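Long-range contacts in catechol O-methyltransferase (Niastella koreensis, PDB 7CVW), which catalyses the magnesium-dependent transfer of a methyl group from S-adenosyl-L-methionine to catechol-like compounds, giving meta- and para-methylated products in equal proportion: residues A[86-91]-A[120-125]; A[144-149]-A[186-191]. All coordinates share one frame; numbering follows the deposited sequence.

Contact 1: A[86-91]-A[120-125]. With SAH (S-adenosyl-L-homocysteine), chain E.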
ATOM      1  N   ILE A  86      -8.241 -10.898 -16.490  1.00  9.76           N
ATOM      2  CA  ILE A  86      -8.615 -10.332 -17.814  1.00  9.78           C
ATOM      3  C   ILE A  86      -7.890  -8.991 -17.955  1.00  9.13           C
ATOM      4  O   ILE A  86      -7.956  -8.189 -17.040  1.00  8.64           O
ATOM      5  CB  ILE A  86     -10.142 -10.177 -17.906  1.00 10.61           C
ATOM      6  CG1 ILE A  86     -10.844 -11.531 -17.747  1.00 11.73           C
ATOM      7  CG2 ILE A  86     -10.492  -9.496 -19.208  1.00 11.12           C
ATOM      8  CD1 ILE A  86     -12.357 -11.437 -17.683  1.00 12.62           C
ATOM      9  N   THR A  87      -7.136  -8.795 -19.029  1.00  8.53           N
ATOM     10  CA  THR A  87      -6.391  -7.524 -19.234  1.00  8.62           C
ATOM     11  C   THR A  87      -6.797  -6.954 -20.582  1.00  8.59           C
ATOM     12  O   THR A  87      -6.934  -7.745 -21.550  1.00  9.07           O
ATOM     13  CB  THR A  87      -4.891  -7.762 -19.038  1.00  9.82           C
ATOM     14  OG1 THR A  87      -4.191  -6.508 -19.115  1.00 10.49           O
ATOM     15  CG2 THR A  87      -4.327  -8.749 -20.030  1.00 10.66           C
ATOM     16  N   LEU A  88      -6.969  -5.638 -20.646  1.00  8.65           N
ATOM     17  CA  LEU A  88      -7.482  -4.935 -21.844  1.00  8.80           C
ATOM     18  C   LEU A  88      -6.349  -4.118 -22.454  1.00  8.77           C
ATOM     19  O   LEU A  88      -5.628  -3.424 -21.724  1.00 10.26           O
ATOM     20  CB  LEU A  88      -8.648  -4.034 -21.462  1.00  9.28           C
ATOM     21  CG  LEU A  88      -9.758  -4.674 -20.638  1.00 10.51           C
ATOM     22  CD1 LEU A  88     -10.960  -3.743 -20.496  1.00 10.65           C
ATOM     23  CD2 LEU A  88     -10.147  -6.043 -21.132  1.00 11.08           C
ATOM     24  N   GLU A  89      -6.123  -4.288 -23.754  1.00  8.13           N
ATOM     25  CA  GLU A  89      -5.027  -3.601 -24.456  1.00  8.29           C
ATOM     26  C   GLU A  89      -5.505  -3.178 -25.839  1.00  8.84           C
ATOM     27  O   GLU A  89      -5.845  -4.056 -26.643  1.00  9.07           O
ATOM     28  CB  GLU A  89      -3.829  -4.547 -24.552  1.00  8.32           C
ATOM     29  CG  GLU A  89      -2.702  -3.974 -25.395  1.00  8.54           C
ATOM     30  CD  GLU A  89      -2.225  -2.604 -24.922  1.00  8.62           C
ATOM     31  OE1 GLU A  89      -1.889  -2.445 -23.715  1.00  9.24           O
ATOM     32  OE2 GLU A  89      -2.203  -1.675 -25.752  1.00  9.12           O
ATOM     33  N   TYR A  90      -5.450  -1.878 -26.126  1.00 10.13           N
ATOM     34  CA  TYR A  90      -5.947  -1.281 -27.400  1.00 11.63           C
ATOM     35  C   TYR A  90      -5.009  -1.595 -28.568  1.00 11.01           C
ATOM     36  O   TYR A  90      -5.520  -1.749 -29.708  1.00 10.41           O
ATOM     37  CB  TYR A  90      -6.113   0.234 -27.196  1.00 15.13           C
ATOM     38  CG  TYR A  90      -6.253   1.132 -28.398  1.00 18.86           C
ATOM     39  CD1 TYR A  90      -7.210   0.874 -29.370  1.00 23.09           C
ATOM     40  CD2 TYR A  90      -5.519   2.301 -28.503  1.00 23.64           C
ATOM     41  CE1 TYR A  90      -7.394   1.730 -30.442  1.00 25.84           C
ATOM     42  CE2 TYR A  90      -5.674   3.154 -29.574  1.00 24.79           C
ATOM     43  CZ  TYR A  90      -6.612   2.869 -30.551  1.00 27.16           C
ATOM     44  OH  TYR A  90      -6.785   3.721 -31.608  1.00 30.11           O
ATOM     45  N   ASP A  91      -3.698  -1.626 -28.332  1.00 10.13           N
ATOM     46  CA  ASP A  91      -2.694  -1.731 -29.417  1.00  9.91           C
ATOM     47  C   ASP A  91      -2.480  -3.213 -29.733  1.00 10.03           C
ATOM     48  O   ASP A  91      -1.976  -3.951 -28.891  1.00  9.03           O
ATOM     49  CB  ASP A  91      -1.427  -0.985 -29.037  1.00 11.21           C
ATOM     50  CG  ASP A  91      -0.427  -0.938 -30.163  1.00 12.40           C
ATOM     51  OD1 ASP A  91      -0.276  -1.937 -30.851  1.00 13.62           O
ATOM     52  OD2 ASP A  91       0.164   0.118 -30.351  1.00 14.73           O
ATOM     53  N   ASP A 120     -14.827   0.386 -24.866  1.00 11.18           N
ATOM     54  CA  ASP A 120     -15.676  -0.515 -25.683  1.00 11.82           C
ATOM     55  C   ASP A 120     -15.813  -1.860 -24.954  1.00 11.86           C
ATOM     56  O   ASP A 120     -16.892  -2.482 -25.014  1.00 12.30           O
ATOM     57  CB  ASP A 120     -15.085  -0.725 -27.080  1.00 13.68           C
ATOM     58  CG  ASP A 120     -15.091   0.495 -27.995  1.00 15.53           C
ATOM     59  OD1 ASP A 120     -15.956   1.359 -27.796  1.00 18.93           O
ATOM     60  OD2 ASP A 120     -14.229   0.566 -28.904  1.00 16.96           O
ATOM     61  N   ILE A 121     -14.748  -2.338 -24.325  1.00  9.90           N
ATOM     62  CA  ILE A 121     -14.747  -3.703 -23.719  1.00  9.89           C
ATOM     63  C   ILE A 121     -15.420  -3.712 -22.340  1.00  9.79           C
ATOM     64  O   ILE A 121     -16.040  -4.722 -21.982  1.00 10.28           O
ATOM     65  CB  ILE A 121     -13.330  -4.305 -23.729  1.00 10.18           C
ATOM     66  CG1 ILE A 121     -12.849  -4.521 -25.166  1.00 10.88           C
ATOM     67  CG2 ILE A 121     -13.292  -5.606 -22.928  1.00 10.36           C
ATOM     68  CD1 ILE A 121     -11.350  -4.774 -25.253  1.00 11.32           C
ATOM     69  N   LEU A 122     -15.283  -2.661 -21.551  1.00  9.91           N
ATOM     70  CA  LEU A 122     -15.887  -2.620 -20.199  1.00 10.05           C
ATOM     71  C   LEU A 122     -17.384  -2.919 -20.287  1.00 10.68           C
ATOM     72  O   LEU A 122     -17.865  -3.759 -19.511  1.00 10.28           O
ATOM     73  CB  LEU A 122     -15.552  -1.276 -19.540  1.00  9.92           C
ATOM     74  CG  LEU A 122     -14.118  -1.208 -19.004  1.00 10.44           C
ATOM     75  CD1 LEU A 122     -13.672   0.220 -18.745  1.00 10.37           C
ATOM     76  CD2 LEU A 122     -13.933  -2.066 -17.757  1.00 10.28           C
ATOM     77  N   PRO A 123     -18.176  -2.300 -21.202  1.00 11.69           N
ATOM     78  CA  PRO A 123     -19.597  -2.646 -21.273  1.00 12.51           C
ATOM     79  C   PRO A 123     -19.843  -4.084 -21.743  1.00 12.08           C
ATOM     80  O   PRO A 123     -20.810  -4.687 -21.351  1.00 13.55           O
ATOM     81  CB  PRO A 123     -20.219  -1.611 -22.222  1.00 12.67           C
ATOM     82  CG  PRO A 123     -19.065  -0.964 -22.942  1.00 14.03           C
ATOM     83  CD  PRO A 123     -17.873  -1.109 -22.008  1.00 12.57           C
ATOM     84  N   GLN A 124     -18.916  -4.663 -22.493  1.00 11.42           N
ATOM     85  CA  GLN A 124     -18.996  -6.096 -22.863  1.00 11.18           C
ATOM     86  C   GLN A 124     -18.892  -6.940 -21.589  1.00 11.87           C
ATOM     87  O   GLN A 124     -19.638  -7.913 -21.454  1.00 11.63           O
ATOM     88  CB  GLN A 124     -17.879  -6.525 -23.820  1.00 11.77           C
ATOM     89  CG  GLN A 124     -17.737  -5.678 -25.077  1.00 11.51           C
ATOM     90  CD  GLN A 124     -16.554  -6.094 -25.914  1.00 10.87           C
ATOM     91  OE1 GLN A 124     -15.697  -6.881 -25.491  1.00 11.64           O
ATOM     92  NE2 GLN A 124     -16.486  -5.530 -27.104  1.00 12.18           N
ATOM     93  N   LEU A 125     -17.954  -6.613 -20.691  1.00 10.85           N
ATOM     94  CA  LEU A 125     -17.737  -7.405 -19.459  1.00 11.34           C
ATOM     95  C   LEU A 125     -18.996  -7.311 -18.592  1.00 11.69           C
ATOM     96  O   LEU A 125     -19.360  -8.337 -17.986  1.00 13.60           O
ATOM     97  CB  LEU A 125     -16.505  -6.855 -18.731  1.00 11.28           C
ATOM     98  CG  LEU A 125     -15.161  -7.091 -19.436  1.00 11.40           C
ATOM     99  CD1 LEU A 125     -14.024  -6.341 -18.738  1.00 11.77           C
ATOM    100  CD2 LEU A 125     -14.817  -8.559 -19.513  1.00 11.96           C
TER
HETATM  101  N   SAH E 303       0.180  -1.904 -16.741  1.00 20.00           N
HETATM  102  CA  SAH E 303       1.334  -1.969 -17.660  1.00 20.00           C
HETATM  103  CB  SAH E 303       1.555  -0.616 -18.353  1.00 20.00           C
HETATM  104  CG  SAH E 303       0.394  -0.137 -19.159  1.00 20.00           C
HETATM  105  SD  SAH E 303       1.048   1.227 -20.205  1.00 20.00           S
HETATM  106  C   SAH E 303       2.548  -2.360 -16.814  1.00 20.00           C
HETATM  107  O   SAH E 303       3.244  -3.224 -17.209  1.00 20.00           O
HETATM  108  OXT SAH E 303       2.703  -1.736 -15.820  1.00 20.00           O
HETATM  109  C5' SAH E 303      -0.503   1.833 -20.942  1.00 20.00           C
HETATM  110  C4' SAH E 303      -1.077   0.843 -21.917  1.00 20.00           C
HETATM  111  O4' SAH E 303      -2.423   1.260 -22.175  1.00 20.00           O
HETATM  112  C3' SAH E 303      -0.396   0.766 -23.302  1.00 20.00           C
HETATM  113  O3' SAH E 303      -0.046  -0.558 -23.662  1.00 20.00           O
HETATM  114  C2' SAH E 303      -1.445   1.333 -24.262  1.00 20.00           C
HETATM  115  O2' SAH E 303      -1.398   0.781 -25.549  1.00 20.00           O
HETATM  116  C1' SAH E 303      -2.714   0.977 -23.512  1.00 20.00           C
HETATM  117  N9  SAH E 303      -3.884   1.727 -23.907  1.00 20.00           N
HETATM  118  C8  SAH E 303      -3.940   2.988 -24.421  1.00 20.00           C
HETATM  119  N7  SAH E 303      -5.153   3.369 -24.711  1.00 20.00           N
HETATM  120  C5  SAH E 303      -5.949   2.295 -24.371  1.00 20.00           C
HETATM  121  C6  SAH E 303      -7.339   2.074 -24.428  1.00 20.00           C
HETATM  122  N6  SAH E 303      -8.199   2.952 -24.901  1.00 20.00           N
HETATM  123  N1  SAH E 303      -7.793   0.888 -24.016  1.00 20.00           N
HETATM  124  C2  SAH E 303      -6.917  -0.002 -23.552  1.00 20.00           C
HETATM  125  N3  SAH E 303      -5.601   0.087 -23.469  1.00 20.00           N
HETATM  126  C4  SAH E 303      -5.171   1.278 -23.869  1.00 20.00           C
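Leu-88 packs against Ile-121 and Leu-125 of helix 118-128, while its neighbour Glu-89 starts away from that helix and holds the cofactor product: consecutive residues face a helix and a ligand. Strand and helix run nearly antiparallel, at 153°, as expected in the Rossmann-like fold of class I methyltransferases. No hydrogen bond joins them. The Leu-88 and Ile-121 side chains pass alongside one another, pointing opposite ways, with Leu-88 CD2 3.6 Å from Ile-121 CG2, and Ile-86 CD1 meets Leu-125 CD2 more loosely at 4.2 Å. On the ligand side, Glu-89 CG lies anti to the backbone N (chi1 174°), and a bend at chi2 sets CD near the ribose hydroxyls. SAH O3' donates to Glu-89 OE1 over 2.6 Å, and SAH O2' donates to Glu-89 OE2 over the same 2.6 Å. Asp-91 N reaches Glu-89 OE2 on its anti side, at 3.0 Å, and Leu-67 N bonds Glu-89 OE1, so backbone N-H groups brace both oxygens. Tyr-90 CB rests 3.5 Å from SAH C5 of the adenine. A carboxylate so surrounded by donors is probably kept ionised, and the two short bonds, one to each hydroxyl, are consistent with recognition of the ribose diol.

Contact 2: A[144-149]-A[186-191]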
ATOM      1  N   PRO A 144      -9.513   9.183 -19.772  1.00  8.99           N
ATOM      2  CA  PRO A 144     -10.771   8.555 -19.345  1.00  9.25           C
ATOM      3  C   PRO A 144     -10.732   7.771 -18.022  1.00  8.85           C
ATOM      4  O   PRO A 144     -11.659   7.039 -17.731  1.00  8.86           O
ATOM      5  CB  PRO A 144     -11.119   7.596 -20.485  1.00 10.48           C
ATOM      6  CG  PRO A 144      -9.832   7.301 -21.176  1.00 10.59           C
ATOM      7  CD  PRO A 144      -8.822   8.344 -20.755  1.00  9.67           C
ATOM      8  N   TYR A 145      -9.689   7.929 -17.229  1.00  8.49           N
ATOM      9  CA  TYR A 145      -9.617   7.219 -15.922  1.00  8.36           C
ATOM     10  C   TYR A 145     -10.926   7.414 -15.159  1.00  8.31           C
ATOM     11  O   TYR A 145     -11.434   6.474 -14.562  1.00  8.74           O
ATOM     12  CB  TYR A 145      -8.494   7.756 -15.051  1.00  7.95           C
ATOM     13  CG  TYR A 145      -7.208   6.984 -15.067  1.00  7.95           C
ATOM     14  CD1 TYR A 145      -6.742   6.366 -16.215  1.00  7.74           C
ATOM     15  CD2 TYR A 145      -6.388   6.991 -13.946  1.00  7.84           C
ATOM     16  CE1 TYR A 145      -5.539   5.678 -16.221  1.00  8.08           C
ATOM     17  CE2 TYR A 145      -5.176   6.330 -13.944  1.00  7.84           C
ATOM     18  CZ  TYR A 145      -4.736   5.688 -15.092  1.00  8.32           C
ATOM     19  OH  TYR A 145      -3.528   5.049 -15.119  1.00  8.41           O
ATOM     20  N   THR A 146     -11.479   8.624 -15.161  1.00  8.53           N
ATOM     21  CA  THR A 146     -12.742   8.924 -14.432  1.00  8.91           C
ATOM     22  C   THR A 146     -13.836   7.949 -14.868  1.00  9.62           C
ATOM     23  O   THR A 146     -14.492   7.392 -14.009  1.00  9.90           O
ATOM     24  CB  THR A 146     -13.128  10.395 -14.627  1.00  9.96           C
ATOM     25  OG1 THR A 146     -12.099  11.225 -14.078  1.00 10.19           O
ATOM     26  CG2 THR A 146     -14.443  10.723 -13.968  1.00 10.35           C
ATOM     27  N   GLU A 147     -14.007   7.756 -16.175  1.00  9.25           N
ATOM     28  CA  GLU A 147     -15.068   6.865 -16.691  1.00  9.35           C
ATOM     29  C   GLU A 147     -14.702   5.399 -16.457  1.00  9.58           C
ATOM     30  O   GLU A 147     -15.577   4.603 -16.162  1.00  9.47           O
ATOM     31  CB  GLU A 147     -15.302   7.160 -18.162  1.00 10.00           C
ATOM     32  CG  GLU A 147     -15.994   8.496 -18.349  1.00 10.82           C
ATOM     33  CD  GLU A 147     -15.189   9.714 -17.938  1.00 11.18           C
ATOM     34  OE1 GLU A 147     -14.052   9.875 -18.449  1.00 11.12           O
ATOM     35  OE2 GLU A 147     -15.714  10.510 -17.090  1.00 11.73           O
ATOM     36  N   TYR A 148     -13.431   5.043 -16.566  1.00  8.60           N
ATOM     37  CA  TYR A 148     -12.986   3.663 -16.275  1.00  8.56           C
ATOM     38  C   TYR A 148     -13.381   3.290 -14.834  1.00  8.50           C
ATOM     39  O   TYR A 148     -13.806   2.142 -14.569  1.00  8.45           O
ATOM     40  CB  TYR A 148     -11.485   3.528 -16.519  1.00  8.48           C
ATOM     41  CG  TYR A 148     -11.024   3.649 -17.939  1.00  8.43           C
ATOM     42  CD1 TYR A 148     -11.879   3.395 -18.999  1.00  8.77           C
ATOM     43  CD2 TYR A 148      -9.695   3.956 -18.215  1.00  8.80           C
ATOM     44  CE1 TYR A 148     -11.423   3.445 -20.305  1.00  8.84           C
ATOM     45  CE2 TYR A 148      -9.229   4.016 -19.515  1.00  8.85           C
ATOM     46  CZ  TYR A 148     -10.103   3.755 -20.556  1.00  9.19           C
ATOM     47  OH  TYR A 148      -9.683   3.813 -21.843  1.00  9.53           O
ATOM     48  N   PHE A 149     -13.238   4.229 -13.906  1.00  8.61           N
ATOM     49  CA  PHE A 149     -13.561   3.976 -12.491  1.00  9.10           C
ATOM     50  C   PHE A 149     -15.066   3.699 -12.348  1.00  9.55           C
ATOM     51  O   PHE A 149     -15.444   2.806 -11.577  1.00  9.80           O
ATOM     52  CB  PHE A 149     -13.126   5.134 -11.608  1.00  9.72           C
ATOM     53  CG  PHE A 149     -13.097   4.814 -10.139  1.00  9.75           C
ATOM     54  CD1 PHE A 149     -11.982   4.221  -9.571  1.00 10.18           C
ATOM     55  CD2 PHE A 149     -14.191   5.079  -9.330  1.00 10.55           C
ATOM     56  CE1 PHE A 149     -11.915   3.951  -8.211  1.00 10.76           C
ATOM     57  CE2 PHE A 149     -14.127   4.802  -7.970  1.00 10.80           C
ATOM     58  CZ  PHE A 149     -13.000   4.235  -7.414  1.00 10.59           C
ATOM     59  N   ALA A 186      -5.555  12.859 -14.719  1.00 10.12           N
ATOM     60  CA  ALA A 186      -5.270  12.527 -13.308  1.00  9.19           C
ATOM     61  C   ALA A 186      -6.047  13.470 -12.386  1.00  8.95           C
ATOM     62  O   ALA A 186      -6.611  13.000 -11.418  1.00  9.62           O
ATOM     63  CB  ALA A 186      -3.783  12.603 -13.069  1.00  9.73           C
ATOM     64  N   ARG A 187      -6.017  14.781 -12.651  1.00  9.40           N
ATOM     65  CA  ARG A 187      -6.699  15.785 -11.795  1.00  9.81           C
ATOM     66  C   ARG A 187      -8.184  15.471 -11.751  1.00  9.23           C
ATOM     67  O   ARG A 187      -8.779  15.584 -10.692  1.00 10.07           O
ATOM     68  CB  ARG A 187      -6.501  17.223 -12.272  1.00 10.86           C
ATOM     69  CG  ARG A 187      -5.121  17.788 -11.962  1.00 12.35           C
ATOM     70  CD  ARG A 187      -4.919  19.192 -12.543  1.00 14.40           C
ATOM     71  NE  ARG A 187      -6.062  20.044 -12.236  1.00 16.55           N
ATOM     72  CZ  ARG A 187      -6.314  20.613 -11.061  1.00 18.02           C
ATOM     73  NH1 ARG A 187      -5.480  20.495 -10.038  1.00 18.31           N
ATOM     74  NH2 ARG A 187      -7.415  21.327 -10.908  1.00 21.66           N
ATOM     75  N   ARG A 188      -8.791  15.145 -12.887  1.00  8.61           N
ATOM     76  CA  ARG A 188     -10.251  14.939 -12.962  1.00  9.06           C
ATOM     77  C   ARG A 188     -10.599  13.662 -12.195  1.00  8.93           C
ATOM     78  O   ARG A 188     -11.579  13.648 -11.456  1.00  9.57           O
ATOM     79  CB  ARG A 188     -10.712  14.899 -14.421  1.00  9.53           C
ATOM     80  CG  ARG A 188     -12.220  14.924 -14.568  1.00 10.65           C
ATOM     81  CD  ARG A 188     -12.656  15.272 -15.975  1.00 11.09           C
ATOM     82  NE  ARG A 188     -12.307  14.208 -16.896  1.00 11.36           N
ATOM     83  CZ  ARG A 188     -13.072  13.146 -17.149  1.00 11.22           C
ATOM     84  NH1 ARG A 188     -14.293  13.035 -16.634  1.00 11.18           N
ATOM     85  NH2 ARG A 188     -12.619  12.209 -17.970  1.00 10.97           N
ATOM     86  N   PHE A 189      -9.805  12.598 -12.374  1.00  9.22           N
ATOM     87  CA  PHE A 189      -9.987  11.322 -11.647  1.00  8.61           C
ATOM     88  C   PHE A 189      -9.870  11.581 -10.142  1.00  8.34           C
ATOM     89  O   PHE A 189     -10.617  11.010  -9.360  1.00  9.03           O
ATOM     90  CB  PHE A 189      -8.957  10.300 -12.145  1.00  8.69           C
ATOM     91  CG  PHE A 189      -8.905   9.061 -11.301  1.00  8.70           C
ATOM     92  CD1 PHE A 189      -9.802   8.034 -11.518  1.00  8.75           C
ATOM     93  CD2 PHE A 189      -7.993   8.954 -10.253  1.00  8.99           C
ATOM     94  CE1 PHE A 189      -9.770   6.900 -10.726  1.00  9.47           C
ATOM     95  CE2 PHE A 189      -7.983   7.823  -9.454  1.00  9.32           C
ATOM     96  CZ  PHE A 189      -8.858   6.801  -9.702  1.00  9.48           C
ATOM     97  N   ASN A 190      -8.865  12.338  -9.725  1.00  8.58           N
ATOM     98  CA  ASN A 190      -8.606  12.578  -8.275  1.00  8.52           C
ATOM     99  C   ASN A 190      -9.792  13.350  -7.687  1.00  8.62           C
ATOM    100  O   ASN A 190     -10.232  13.053  -6.545  1.00  8.82           O
ATOM    101  CB  ASN A 190      -7.278  13.307  -8.068  1.00  8.70           C
ATOM    102  CG  ASN A 190      -6.067  12.450  -8.377  1.00  8.85           C
ATOM    103  OD1 ASN A 190      -6.181  11.229  -8.499  1.00  8.56           O
ATOM    104  ND2 ASN A 190      -4.928  13.101  -8.556  1.00  9.33           N
ATOM    105  N   ALA A 191     -10.288  14.351  -8.408  1.00  9.06           N
ATOM    106  CA  ALA A 191     -11.491  15.114  -7.975  1.00  9.08           C
ATOM    107  C   ALA A 191     -12.686  14.171  -7.824  1.00  9.62           C
ATOM    108  O   ALA A 191     -13.438  14.289  -6.846  1.00 10.45           O
ATOM    109  CB  ALA A 191     -11.808  16.224  -8.943  1.00  9.33           C
TER
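Phe-189 is the middle member of an aromatic cluster with Tyr-145 and Phe-149, joining helices 145-154 and 181-195 beside strand 160-165 of the Rossmann-like sheet. Two edge-to-face stacks build it, and Phe-189 plays a different part in each. Tyr-145 turns its edge to the face of Phe-189, the planes 83° apart, with Tyr-145 CD2 over the outer part of that face. Toward Phe-149 it is Phe-189 that offers the edge, to an offset position on the other ring's face, and Phe-189 CE1 comes within 3.7 Å of Phe-149 CD1. Having CG anti to the backbone N (chi1 170°) starts the Phe-189 ring on its course between these two partners. Beyond the cluster, Tyr-145 OH is bonded to the carbonyl oxygen of Asp-165, a magnesium ligand, and to Lys-142 NZ.

The neighbouring Thr-146 and Arg-188 side chains cross at about a right angle. Thr-146 CB sits over one face of the guanidinium, 3.3 Å above its plane and toward the rim. Here the backbones come close, Thr-146 CA lying 4.6 Å from Phe-189 CA. Arg-188 then meets Glu-147 in an end-on, two-pronged salt bridge, the carboxylate and guanidinium planes only 3° apart, and its NH2 also bonds the Pro-143 carbonyl. Both bonds to the carboxylate are nearly straight, and each Glu-147 oxygen uses its syn lone pair: Arg-188 NH2 lies 2.8 Å from Glu-147 OE1, and Arg-188 NH1 lies 2.9 Å from Glu-147 OE2.

How the contacts relate
The two contacts follow one another along the chain, contact 1 closing before contact 2 opens, and their centres lie about 17 Å apart. They meet directly where Leu-122 CD1 packs 3.7 Å from Tyr-148 CD1, which ties helix 118-128 to helix 145-154. Tyr-148 also touches SAH, so both contacts border the same pocket from different segments. Their relation to the metal differs: the side chain of Leu-88 is, from its nearest atom, about 14 Å from the magnesium ion, whereas the nearest side-chain atom of Tyr-145 approaches it to about 5 Å. Contact 1 serves the nucleoside end of the cofactor, and contact 2 lies next to the metal site of Asp-139, Asp-165 and Asn-166, through Tyr-145.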